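Local structure of glycosyl hydrolase family 2, TIM barrel domain protein (Parabacteroides merdae ATCC 43184, 6DXU) at residues Val84-Gly89 against Phe184-Gly189; Asn170-Asp173 against Ser179-Ala182; Val239-Tyr244 against Pro250-Thr255. The protein probably hydrolyses beta-glucuronides, acting as a family 2 glycoside hydrolase of a human gut bacterium. One frame throughout, in Å; residues are numbered along the deposited sequence.

Contacts 1 and 2 are buried and lie side by side, centres 9 Å apart, in the sugar-binding domain; contact 2 is nested inside the loop that contact 1 closes. Contact 1 joins the loop before strand 90-97 to the loop before strand 194-199, and contact 2 folds that second loop on itself, each beside its own sodium ion. Polar atoms link them directly: Asn170 ND2 lies 2.9 Å from Ile186 O, and Glu88 pairs with Arg172. Contact 3 is of another kind: a partly buried antiparallel hairpin in the following domain, about 35 Å from contact 1 between nearest atoms. A ring, an amide and stacked charges dominate the first two, whereas regular backbone bonds, paired hydroxyls and valines make the third.

Contact 1: Val84-Gly89 against Phe184-Gly189. With NA (sodium ion), chain N.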
loop_
_atom_site.group_PDB
_atom_site.type_symbol
_atom_site.label_atom_id
_atom_site.label_comp_id
_atom_site.label_asym_id
_atom_site.label_seq_id
_atom_site.Cartn_x
_atom_site.Cartn_y
_atom_site.Cartn_z
ATOM N N VAL D 84 14.088 -29.241 21.655
ATOM C CA VAL D 84 13.829 -27.964 21.000
ATOM C C VAL D 84 12.482 -28.007 20.290
ATOM O O VAL D 84 12.036 -29.064 19.830
ATOM C CB VAL D 84 14.938 -27.599 19.982
ATOM C CG1 VAL D 84 16.282 -27.403 20.683
ATOM C CG2 VAL D 84 15.043 -28.659 18.888
ATOM N N ASN D 85 11.846 -26.835 20.200
ATOM C CA ASN D 85 10.722 -26.623 19.290
ATOM C C ASN D 85 11.261 -26.559 17.864
ATOM O O ASN D 85 12.228 -25.835 17.599
ATOM C CB ASN D 85 10.013 -25.289 19.597
ATOM C CG ASN D 85 9.630 -25.119 21.053
ATOM O OD1 ASN D 85 8.980 -25.984 21.630
ATOM N ND2 ASN D 85 9.992 -23.959 21.648
ATOM N N TYR D 86 10.635 -27.283 16.939
ATOM C CA TYR D 86 11.121 -27.256 15.564
ATOM C C TYR D 86 11.033 -25.846 14.980
ATOM O O TYR D 86 10.165 -25.047 15.337
ATOM C CB TYR D 86 10.360 -28.257 14.686
ATOM C CG TYR D 86 8.999 -27.863 14.139
ATOM C CD1 TYR D 86 7.894 -27.694 14.973
ATOM C CD2 TYR D 86 8.801 -27.742 12.758
ATOM C CE1 TYR D 86 6.624 -27.351 14.436
ATOM C CE2 TYR D 86 7.556 -27.431 12.221
ATOM C CZ TYR D 86 6.467 -27.243 13.058
ATOM O OH TYR D 86 5.236 -26.940 12.499
ATOM N N TYR D 87 11.956 -25.546 14.071
ATOM C CA TYR D 87 12.102 -24.194 13.554
ATOM C C TYR D 87 10.985 -23.868 12.574
ATOM O O TYR D 87 10.802 -24.571 11.573
ATOM C CB TYR D 87 13.452 -24.040 12.859
ATOM C CG TYR D 87 13.660 -22.671 12.245
ATOM C CD1 TYR D 87 13.845 -21.543 13.045
ATOM C CD2 TYR D 87 13.688 -22.506 10.858
ATOM C CE1 TYR D 87 14.056 -20.287 12.474
ATOM C CE2 TYR D 87 13.892 -21.258 10.279
ATOM C CZ TYR D 87 14.073 -20.154 11.096
ATOM O OH TYR D 87 14.282 -18.915 10.526
ATOM N N GLU D 88 10.269 -22.782 12.846
ATOM C CA GLU D 88 9.271 -22.223 11.943
ATOM C C GLU D 88 9.677 -20.776 11.684
ATOM O O GLU D 88 9.474 -19.896 12.528
ATOM C CB GLU D 88 7.880 -22.339 12.555
ATOM C CG GLU D 88 7.379 -23.792 12.618
ATOM C CD GLU D 88 5.947 -23.877 13.126
ATOM O OE1 GLU D 88 5.743 -23.968 14.365
ATOM O OE2 GLU D 88 5.036 -23.812 12.277
ATOM N N GLY D 89 10.265 -20.519 10.521
ATOM C CA GLY D 89 10.782 -19.203 10.244
ATOM C C GLY D 89 11.385 -19.168 8.857
ATOM O O GLY D 89 11.237 -20.104 8.071
ATOM N N PHE D 184 1.016 -32.643 12.606
ATOM C CA PHE D 184 2.173 -32.895 11.751
ATOM C C PHE D 184 2.959 -31.597 11.650
ATOM O O PHE D 184 2.434 -30.517 11.922
ATOM C CB PHE D 184 1.782 -33.425 10.355
ATOM C CG PHE D 184 0.951 -32.464 9.513
ATOM C CD1 PHE D 184 -0.435 -32.455 9.610
ATOM C CD2 PHE D 184 1.558 -31.603 8.608
ATOM C CE1 PHE D 184 -1.196 -31.592 8.834
ATOM C CE2 PHE D 184 0.797 -30.719 7.828
ATOM C CZ PHE D 184 -0.579 -30.717 7.948
ATOM N N ASN D 185 4.230 -31.719 11.279
ATOM C CA ASN D 185 5.083 -30.547 11.142
ATOM C C ASN D 185 4.751 -29.787 9.874
ATOM O O ASN D 185 4.619 -30.382 8.797
ATOM C CB ASN D 185 6.553 -30.946 11.098
ATOM C CG ASN D 185 7.007 -31.590 12.379
ATOM O OD1 ASN D 185 6.986 -30.970 13.429
ATOM N ND2 ASN D 185 7.416 -32.838 12.296
ATOM N N ILE D 186 4.665 -28.465 10.004
ATOM C CA ILE D 186 4.512 -27.571 8.856
ATOM C C ILE D 186 5.930 -27.203 8.440
ATOM O O ILE D 186 6.519 -26.216 8.901
ATOM C CB ILE D 186 3.657 -26.357 9.191
ATOM C CG1 ILE D 186 2.320 -26.841 9.759
ATOM C CG2 ILE D 186 3.414 -25.507 7.927
ATOM C CD1 ILE D 186 1.419 -25.703 10.216
ATOM N N TYR D 187 6.488 -28.024 7.575
ATOM C CA TYR D 187 7.919 -28.022 7.318
ATOM C C TYR D 187 8.328 -26.838 6.452
ATOM O O TYR D 187 7.514 -26.235 5.744
ATOM C CB TYR D 187 8.314 -29.320 6.629
ATOM C CG TYR D 187 8.524 -30.500 7.541
ATOM C CD1 TYR D 187 9.311 -30.389 8.696
ATOM C CD2 TYR D 187 8.007 -31.757 7.209
ATOM C CE1 TYR D 187 9.545 -31.503 9.516
ATOM C CE2 TYR D 187 8.245 -32.887 8.023
ATOM C CZ TYR D 187 9.008 -32.744 9.164
ATOM O OH TYR D 187 9.246 -33.835 9.966
ATOM N N GLY D 188 9.619 -26.520 6.487
ATOM C CA GLY D 188 10.160 -25.426 5.704
ATOM C C GLY D 188 11.263 -25.905 4.784
ATOM O O GLY D 188 11.972 -26.868 5.097
ATOM N N GLY D 189 11.384 -25.247 3.631
ATOM C CA GLY D 189 12.538 -25.391 2.764
ATOM C C GLY D 189 12.200 -25.982 1.405
ATOM O O GLY D 189 11.046 -26.250 1.069
HETATM NA NA NA N . 11.481 -31.083 18.387
HETATM O O HOH W 1 9.137 -29.742 17.649
#
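The ring of Tyr86 lies between two polar side chains. Asn185 OD1 sits over the centre of one face, 3.5 Å above the ring plane, while Glu88 CG rests on the opposite face toward the rim. The amide of Asn185 is turned 60° from the ring, presenting its oxygen to the face. With chi1 at 81°, CG of Tyr86 stands between its own backbone N and carbonyl carbon, which swings the ring over to the 184-189 segment. There Tyr86 OH accepts a hydrogen bond from Ile186 N at 3.0 Å, nearly straight at 162°, and the hydroxyl also touches Ile186 CB at 3.7 Å. Neither segment is helix or strand: the contact ties the loop leading into strand 90-97 to the one leading into strand 194-199, both in the sugar-binding domain of this family 2 glycosidase. The Asn185 amide is steadied in turn by its ND2, which donates to Ser597 OG and, weakly, to Tyr187 OH, and Asn185 CB lies on a face of the Tyr187 ring. Glu88 finds its charge partner in Arg172. On the other flank a water accepts a hydrogen bond from Tyr86 N at 3.0 Å. The same water is a ligand of a sodium ion, as is Val84 O at 2.5 Å; the carbonyls of Asp78 and Asp81 are further ligands.

Contact 2: Asn170-Asp173 against Ser179-Ala182; sequences NSRD and SDLA. With NA (sodium ion), chain O.
The guanidinium of Arg172 and the carboxylate of Asp180 lie stacked, their planes 16° apart, with Asp180 CG over the centre of one guanidinium face, 3.4 Å above it. At the guanidinium edge, in its plane, a water accepts from Arg172 NH2 at 3.1 Å. Because Asp180 OD1 lies well out of that plane, the salt bridge to Arg172 NH1 at 3.4 Å is one of charge alone, with no N-H aimed at the oxygen. The bend of the arginine chain at chi3 (77°) folds the guanidinium back across the aspartate, whose OD2 touches Arg172 CB and CG. Arg172 NE forms a salt bridge with Glu49 of the second subunit. A second water donates to Asp180 OD2 at 2.7 Å and accepts from Asp173 N. This water and another, bound to Asp180 N, are ligands of a sodium ion that Asp173 O also holds at 2.4 Å; the carbonyls of Met176 and Pro178 complete the site. Ser179 OG accepts from Leu181 N, an ST turn, within the type I turn Ser179 to Ala182. Both segments belong to the loop between strands 162-169 and 194-199, at a subunit interface.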
loop_
_atom_site.group_PDB
_atom_site.type_symbol
_atom_site.label_atom_id
_atom_site.label_comp_id
_atom_site.label_asym_id
_atom_site.label_seq_id
_atom_site.Cartn_x
_atom_site.Cartn_y
_atom_site.Cartn_z
ATOM N N ASN D 170 8.600 -20.926 6.745
ATOM C CA ASN D 170 7.520 -21.665 7.385
ATOM C C ASN D 170 7.178 -21.064 8.742
ATOM O O ASN D 170 6.822 -21.788 9.669
ATOM C CB ASN D 170 7.847 -23.164 7.497
ATOM C CG ASN D 170 8.966 -23.465 8.493
ATOM O OD1 ASN D 170 9.896 -22.676 8.658
ATOM N ND2 ASN D 170 8.892 -24.633 9.140
ATOM N N SER D 171 7.285 -19.736 8.869
ATOM C CA SER D 171 6.803 -19.069 10.069
ATOM C C SER D 171 5.373 -19.500 10.346
ATOM O O SER D 171 4.585 -19.729 9.418
ATOM C CB SER D 171 6.847 -17.535 9.911
ATOM O OG SER D 171 8.172 -17.067 9.709
ATOM N N ARG D 172 5.046 -19.626 11.627
ATOM C CA ARG D 172 3.662 -19.820 12.027
ATOM C C ARG D 172 2.816 -18.676 11.482
ATOM O O ARG D 172 3.253 -17.523 11.456
ATOM C CB ARG D 172 3.561 -19.867 13.556
ATOM C CG ARG D 172 4.323 -21.002 14.184
ATOM C CD ARG D 172 4.321 -20.880 15.690
ATOM N NE ARG D 172 3.049 -21.296 16.287
ATOM C CZ ARG D 172 2.738 -22.548 16.603
ATOM N NH1 ARG D 172 3.593 -23.541 16.358
ATOM N NH2 ARG D 172 1.574 -22.804 17.190
ATOM N N ASP D 173 1.603 -18.994 11.033
ATOM C CA ASP D 173 0.736 -17.967 10.454
ATOM C C ASP D 173 -0.701 -18.453 10.579
ATOM O O ASP D 173 -1.089 -19.404 9.899
ATOM C CB ASP D 173 1.124 -17.719 9.000
ATOM C CG ASP D 173 0.329 -16.602 8.348
ATOM O OD1 ASP D 173 -0.652 -16.096 8.946
ATOM O OD2 ASP D 173 0.701 -16.252 7.205
ATOM N N SER D 179 -3.066 -25.363 9.749
ATOM C CA SER D 179 -3.008 -24.815 11.097
ATOM C C SER D 179 -1.909 -25.485 11.911
ATOM O O SER D 179 -1.698 -26.701 11.814
ATOM C CB SER D 179 -4.354 -25.032 11.794
ATOM O OG SER D 179 -4.250 -24.787 13.186
ATOM N N ASP D 180 -1.234 -24.695 12.751
ATOM C CA ASP D 180 -0.282 -25.257 13.704
ATOM C C ASP D 180 -0.952 -26.108 14.772
ATOM O O ASP D 180 -0.251 -26.717 15.582
ATOM C CB ASP D 180 0.538 -24.130 14.367
ATOM C CG ASP D 180 1.633 -23.593 13.441
ATOM O OD1 ASP D 180 2.602 -24.339 13.174
ATOM O OD2 ASP D 180 1.507 -22.456 12.951
ATOM N N LEU D 181 -2.284 -26.153 14.819
ATOM C CA LEU D 181 -2.931 -27.132 15.688
ATOM C C LEU D 181 -2.832 -28.544 15.127
ATOM O O LEU D 181 -3.131 -29.507 15.839
ATOM C CB LEU D 181 -4.404 -26.767 15.892
ATOM C CG LEU D 181 -4.640 -25.397 16.539
ATOM C CD1 LEU D 181 -6.124 -25.045 16.532
ATOM C CD2 LEU D 181 -4.109 -25.371 17.954
ATOM N N ALA D 182 -2.436 -28.680 13.871
ATOM C CA ALA D 182 -2.424 -29.979 13.220
ATOM C C ALA D 182 -1.352 -30.880 13.829
ATOM O O ALA D 182 -0.364 -30.418 14.417
ATOM C CB ALA D 182 -2.195 -29.824 11.714
HETATM NA NA NA O . -1.183 -21.762 9.797
HETATM O O HOH W 2 0.963 -25.731 17.928
HETATM O O HOH W 3 1.128 -21.856 10.313
HETATM O O HOH W 4 -1.923 -21.893 12.119
#

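Contact 3: Val239-Tyr244 against Pro250-Thr255. With BCN (bicine), chain M.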
loop_
_atom_site.group_PDB
_atom_site.type_symbol
_atom_site.label_atom_id
_atom_site.label_comp_id
_atom_site.label_asym_id
_atom_site.label_seq_id
_atom_site.Cartn_x
_atom_site.Cartn_y
_atom_site.Cartn_z
ATOM N N VAL D 239 0.889 -29.608 -34.860
ATOM C CA VAL D 239 0.764 -30.345 -33.609
ATOM C C VAL D 239 0.295 -31.759 -33.925
ATOM O O VAL D 239 -0.732 -31.942 -34.590
ATOM C CB VAL D 239 -0.202 -29.649 -32.635
ATOM C CG1 VAL D 239 -0.378 -30.490 -31.380
ATOM C CG2 VAL D 239 0.338 -28.269 -32.279
ATOM N N THR D 240 1.053 -32.750 -33.459
ATOM C CA THR D 240 0.698 -34.161 -33.602
ATOM C C THR D 240 0.243 -34.714 -32.258
ATOM O O THR D 240 0.888 -34.475 -31.233
ATOM C CB THR D 240 1.874 -34.975 -34.134
ATOM O OG1 THR D 240 2.285 -34.441 -35.399
ATOM C CG2 THR D 240 1.483 -36.465 -34.309
ATOM N N VAL D 241 -0.890 -35.410 -32.261
ATOM C CA VAL D 241 -1.409 -36.110 -31.093
ATOM C C VAL D 241 -1.375 -37.597 -31.422
ATOM O O VAL D 241 -1.973 -38.024 -32.418
ATOM C CB VAL D 241 -2.839 -35.666 -30.752
ATOM C CG1 VAL D 241 -3.339 -36.379 -29.498
ATOM C CG2 VAL D 241 -2.913 -34.152 -30.588
ATOM N N SER D 242 -0.665 -38.380 -30.611
ATOM C CA SER D 242 -0.616 -39.826 -30.782
ATOM C C SER D 242 -0.927 -40.499 -29.457
ATOM O O SER D 242 -0.475 -40.042 -28.400
ATOM C CB SER D 242 0.750 -40.286 -31.296
ATOM O OG SER D 242 1.037 -39.694 -32.553
ATOM N N VAL D 243 -1.688 -41.590 -29.512
ATOM C CA VAL D 243 -2.057 -42.350 -28.324
ATOM C C VAL D 243 -1.549 -43.780 -28.466
ATOM O O VAL D 243 -1.791 -44.434 -29.485
ATOM C CB VAL D 243 -3.575 -42.320 -28.091
ATOM C CG1 VAL D 243 -3.944 -43.183 -26.904
ATOM C CG2 VAL D 243 -4.021 -40.887 -27.878
ATOM N N TYR D 244 -0.848 -44.260 -27.448
ATOM C CA TYR D 244 -0.313 -45.612 -27.436
ATOM C C TYR D 244 -1.005 -46.411 -26.347
ATOM O O TYR D 244 -1.383 -45.872 -25.300
ATOM C CB TYR D 244 1.193 -45.622 -27.196
ATOM C CG TYR D 244 1.998 -44.835 -28.200
ATOM C CD1 TYR D 244 2.594 -45.465 -29.292
ATOM C CD2 TYR D 244 2.186 -43.468 -28.048
ATOM C CE1 TYR D 244 3.346 -44.749 -30.205
ATOM C CE2 TYR D 244 2.939 -42.748 -28.946
ATOM C CZ TYR D 244 3.516 -43.384 -30.023
ATOM O OH TYR D 244 4.259 -42.645 -30.916
ATOM N N PRO D 250 0.794 -47.905 -31.115
ATOM C CA PRO D 250 -0.042 -46.738 -31.447
ATOM C C PRO D 250 -1.450 -47.173 -31.819
ATOM O O PRO D 250 -1.644 -48.107 -32.603
ATOM C CB PRO D 250 0.690 -46.106 -32.638
ATOM C CG PRO D 250 1.496 -47.222 -33.221
ATOM C CD PRO D 250 1.901 -48.091 -32.070
ATOM N N VAL D 251 -2.438 -46.492 -31.247
ATOM C CA VAL D 251 -3.837 -46.723 -31.593
ATOM C C VAL D 251 -4.498 -45.514 -32.231
ATOM O O VAL D 251 -5.622 -45.641 -32.744
ATOM C CB VAL D 251 -4.654 -47.172 -30.363
ATOM C CG1 VAL D 251 -3.986 -48.364 -29.707
ATOM C CG2 VAL D 251 -4.789 -46.029 -29.382
ATOM N N PHE D 252 -3.847 -44.354 -32.222
ATOM C CA PHE D 252 -4.426 -43.137 -32.768
ATOM C C PHE D 252 -3.293 -42.171 -33.053
ATOM O O PHE D 252 -2.357 -42.049 -32.257
ATOM C CB PHE D 252 -5.444 -42.530 -31.795
ATOM C CG PHE D 252 -5.985 -41.192 -32.215
ATOM C CD1 PHE D 252 -7.173 -41.101 -32.921
ATOM C CD2 PHE D 252 -5.314 -40.018 -31.886
ATOM C CE1 PHE D 252 -7.684 -39.872 -33.309
ATOM C CE2 PHE D 252 -5.819 -38.781 -32.269
ATOM C CZ PHE D 252 -7.006 -38.708 -32.981
ATOM N N SER D 253 -3.386 -41.488 -34.185
ATOM C CA SER D 253 -2.432 -40.437 -34.495
ATOM C C SER D 253 -3.097 -39.450 -35.440
ATOM O O SER D 253 -3.754 -39.847 -36.408
ATOM C CB SER D 253 -1.157 -41.014 -35.114
ATOM O OG SER D 253 -0.091 -40.082 -35.045
ATOM N N LYS D 254 -2.934 -38.164 -35.143
ATOM C CA LYS D 254 -3.510 -37.118 -35.966
ATOM C C LYS D 254 -2.592 -35.912 -35.867
ATOM O O LYS D 254 -2.081 -35.600 -34.787
ATOM C CB LYS D 254 -4.933 -36.755 -35.522
ATOM C CG LYS D 254 -5.490 -35.524 -36.231
ATOM C CD LYS D 254 -6.937 -35.197 -35.855
ATOM C CE LYS D 254 -7.064 -34.741 -34.408
ATOM N NZ LYS D 254 -8.210 -33.801 -34.227
ATOM N N THR D 255 -2.335 -35.282 -37.003
ATOM C CA THR D 255 -1.564 -34.051 -37.046
ATOM C C THR D 255 -2.471 -32.895 -37.440
ATOM O O THR D 255 -3.153 -32.954 -38.470
ATOM C CB THR D 255 -0.399 -34.182 -38.020
ATOM O OG1 THR D 255 0.496 -35.192 -37.538
ATOM C CG2 THR D 255 0.348 -32.868 -38.124
HETATM N N1 BCN M . -9.740 -44.436 -32.634
HETATM C C1 BCN M . -10.348 -43.172 -32.257
HETATM C C2 BCN M . -11.315 -42.588 -33.287
HETATM O O21 BCN M . -11.372 -43.052 -34.455
HETATM O O22 BCN M . -12.062 -41.624 -32.947
HETATM C C3 BCN M . -9.167 -45.011 -31.416
HETATM C C4 BCN M . -8.844 -46.502 -31.583
HETATM O O4 BCN M . -10.025 -47.257 -31.520
HETATM C C5 BCN M . -8.627 -44.125 -33.520
HETATM C C6 BCN M . -8.640 -44.999 -34.771
HETATM O O6 BCN M . -7.389 -44.870 -35.395
#
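Val243 meets Val251 and Phe252 at the apolar centre of this hairpin. Its CG1 touches Val251 CG2 at 3.9 Å, and its CB lies 4.2 Å from Phe252 CB. Phe252, with CG anti to the backbone N (chi1 174°), extends along the same sheet face toward Val241, whose CG1 is 4.4 Å from Phe252 CE2. The outer edge of that ring meets bicine: ligand C5 lies near the ring plane, 3.4 Å from Phe252 CD1. Without the phenyl ring, as with an alanine here, bicine C5 would probably lose its edge contact and a gap would open beside Val241. On the other face, Tyr244 CE1 packs on Pro250 CB at 3.8 Å, while the tyrosine hydroxyl reaches Glu289.

The backbones are antiparallel, their axes at 176°. Val241 and Lys254 exchange two hydrogen bonds, and Val243 N donates to Phe252 O. At the turn end Val251 and Phe252 both face Val243 in a classic beta bulge: Val243 O takes a straight bond from Val251 N (2.8 Å, 173°) and a weak one from Phe252 N. The polar edge lies on the face of Tyr244 and Pro250, where hydroxyls pair across the strands: Ser242 OG with Ser253 OG at 2.8 Å, and Thr240 OG1 with Thr255 OG1 at 2.9 Å. Lys254 leads away to Leu267 O, and a weak bond joins bicine O6 to Val251 O.

The hairpin is consistent with the immunoglobulin-like beta-sandwich domain of family 2 enzymes. Strand 250-259 is outermost in its four-stranded antiparallel sheet within the chain, and strand 237-244 is flanked on its other side by strand 286-294. The face of the valines packs on Leu267 and Met270 of strand 263-273 and on Phe228 and Leu222 of strand 219-229.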